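Local coordinates for protein zinc transport transcriptional regulator (Lactococcus lactis subsp. lactis, PDB 5YHY) that probably acts as a zinc-responsive, DNA-binding transcriptional regulator of the MarR family, with a winged helix-turn-helix domain, at residues E41-L46 / E59-S64. The protein carries 1 engineered substitution. Numbering follows the deposited sequence.
With ZN (zinc ion), chain B.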
loop_
_atom_site.group_PDB
_atom_site.type_symbol
_atom_site.label_atom_id
_atom_site.label_comp_id
_atom_site.label_asym_id
_atom_site.label_seq_id
_atom_site.Cartn_x
_atom_site.Cartn_y
_atom_site.Cartn_z
ATOM N N GLU A 41 17.433 8.301 -4.886
ATOM C CA GLU A 41 16.975 9.596 -4.397
ATOM C C GLU A 41 17.633 9.912 -3.063
ATOM O O GLU A 41 17.997 11.053 -2.788
ATOM C CB GLU A 41 15.450 9.607 -4.213
ATOM C CG GLU A 41 14.643 9.402 -5.484
ATOM C CD GLU A 41 14.269 10.702 -6.170
ATOM O OE1 GLU A 41 14.897 11.740 -5.889
ATOM O OE2 GLU A 41 13.335 10.678 -7.002
ATOM N N HIS A 42 17.783 8.893 -2.223
ATOM C CA HIS A 42 18.328 9.118 -0.894
ATOM C C HIS A 42 19.827 9.375 -0.900
ATOM O O HIS A 42 20.321 10.128 -0.071
ATOM C CB HIS A 42 17.931 7.986 0.045
ATOM C CG HIS A 42 16.453 7.867 0.199
ATOM N ND1 HIS A 42 15.850 6.777 0.785
ATOM C CD2 HIS A 42 15.449 8.696 -0.179
ATOM C CE1 HIS A 42 14.540 6.939 0.772
ATOM N NE2 HIS A 42 14.270 8.095 0.187
ATOM N N ILE A 43 20.538 8.785 -1.857
ATOM C CA ILE A 43 21.937 9.137 -2.025
ATOM C C ILE A 43 22.058 10.614 -2.385
ATOM O O ILE A 43 22.890 11.328 -1.830
ATOM C CB ILE A 43 22.615 8.252 -3.079
ATOM C CG1 ILE A 43 22.761 6.827 -2.516
ATOM C CG2 ILE A 43 23.988 8.833 -3.472
ATOM C CD1 ILE A 43 23.441 5.868 -3.457
ATOM N N LEU A 44 21.200 11.083 -3.283
ATOM C CA LEU A 44 21.260 12.487 -3.676
ATOM C C LEU A 44 20.991 13.410 -2.490
ATOM O O LEU A 44 21.686 14.406 -2.310
ATOM C CB LEU A 44 20.303 12.785 -4.825
ATOM C CG LEU A 44 20.579 12.076 -6.146
ATOM C CD1 LEU A 44 19.567 12.565 -7.160
ATOM C CD2 LEU A 44 21.993 12.344 -6.646
ATOM N N MET A 45 20.016 13.053 -1.652
ATOM C CA MET A 45 19.760 13.830 -0.442
ATOM C C MET A 45 20.954 13.858 0.487
ATOM O O MET A 45 21.259 14.881 1.089
ATOM C CB MET A 45 18.540 13.294 0.321
ATOM C CG MET A 45 17.221 13.681 -0.300
ATOM S SD MET A 45 15.790 13.071 0.627
ATOM C CE MET A 45 16.080 13.773 2.240
ATOM N N LEU A 46 21.625 12.718 0.627
ATOM C CA LEU A 46 22.786 12.646 1.486
ATOM C C LEU A 46 23.913 13.544 0.947
ATOM O O LEU A 46 24.541 14.288 1.698
ATOM C CB LEU A 46 23.243 11.189 1.627
ATOM C CG LEU A 46 24.477 10.961 2.486
ATOM C CD1 LEU A 46 24.290 11.542 3.881
ATOM C CD2 LEU A 46 24.812 9.468 2.557
ATOM N N GLU A 59 26.863 3.404 5.341
ATOM C CA GLU A 59 26.660 3.596 6.771
ATOM C C GLU A 59 25.380 4.394 7.020
ATOM O O GLU A 59 24.533 4.005 7.832
ATOM C CB GLU A 59 27.862 4.335 7.362
ATOM C CG GLU A 59 27.729 4.687 8.837
ATOM C CD GLU A 59 28.760 5.712 9.274
ATOM O OE1 GLU A 59 28.727 6.844 8.748
ATOM O OE2 GLU A 59 29.608 5.391 10.131
ATOM N N LYS A 60 25.251 5.518 6.326
ATOM C CA LYS A 60 24.159 6.457 6.577
ATOM C C LYS A 60 22.806 5.905 6.163
ATOM O O LYS A 60 21.801 6.114 6.847
ATOM C CB LYS A 60 24.409 7.770 5.829
ATOM C CG LYS A 60 25.455 8.672 6.459
ATOM C CD LYS A 60 24.845 9.509 7.572
ATOM C CE LYS A 60 25.681 10.753 7.850
ATOM N NZ LYS A 60 25.083 11.590 8.935
ATOM N N LEU A 61 22.768 5.219 5.027
ATOM C CA LEU A 61 21.507 4.726 4.496
ATOM C C LEU A 61 21.194 3.319 4.995
ATOM O O LEU A 61 20.126 2.776 4.703
ATOM C CB LEU A 61 21.507 4.756 2.961
ATOM C CG LEU A 61 21.678 6.131 2.313
ATOM C CD1 LEU A 61 21.518 6.005 0.807
ATOM C CD2 LEU A 61 20.686 7.141 2.875
ATOM N N LYS A 62 22.130 2.741 5.739
ATOM C CA LYS A 62 21.959 1.408 6.305
ATOM C C LYS A 62 21.711 0.365 5.224
ATOM O O LYS A 62 20.819 -0.473 5.345
ATOM C CB LYS A 62 20.823 1.398 7.340
ATOM C CG LYS A 62 21.072 2.324 8.512
ATOM C CD LYS A 62 20.030 2.108 9.608
ATOM C CE LYS A 62 20.455 2.766 10.915
ATOM N NZ LYS A 62 20.394 4.246 10.838
ATOM N N ILE A 63 22.511 0.424 4.165
ATOM C CA ILE A 63 22.412 -0.547 3.072
ATOM C C ILE A 63 23.795 -1.104 2.758
ATOM O O ILE A 63 24.794 -0.610 3.268
ATOM C CB ILE A 63 21.803 0.064 1.799
ATOM C CG1 ILE A 63 22.634 1.270 1.355
ATOM C CG2 ILE A 63 20.335 0.444 2.031
ATOM C CD1 ILE A 63 22.085 1.982 0.119
ATOM N N SER A 64 23.845 -2.139 1.925
ATOM C CA SER A 64 25.095 -2.853 1.685
ATOM C C SER A 64 25.958 -2.162 0.635
ATOM O O SER A 64 25.458 -1.358 -0.150
ATOM C CB SER A 64 24.809 -4.285 1.229
ATOM O OG SER A 64 24.391 -4.296 -0.124
HETATM ZN ZN ZN B . 12.557 9.076 -0.312
#
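Leu61 reaches across from helix 54-61 to His42 and Ile43 of helix 38-49, joining two helices of the winged helix-turn-helix domain of this MarR-family regulator. Its two methyl groups make the closest approaches: CD1 lies 3.6 Å from Ile43 CG1, the two side chains crossing at about a right angle, while CD2 rests 4.0 Å from His42 CB. One turn further along, Leu46 points at the second helix with CG anti to its backbone N (chi1 179°), which carries both methyls over the aliphatic root of Lys60; Leu46 CD2 is 3.7 Å from Lys60 CB. The lysine chain bends at chi2 (-83°), and its ammonium end leads away from the contact. The closest approaches are all between carbons, and no hydrogen bond links the segments. Ile57 of helix 54-61 also touches Ile43 and Leu46, and Ala71 and Leu75 of helix 65-77 also meet Ile43. His42 serves two surroundings: its CB belongs to this packing, whereas its imidazole turns away to the metal site completed by Glu24, His108 and His112. Leu61 therefore packs on the CB of a zinc ligand, whose NE2 binds the zinc ion at 2.0 Å.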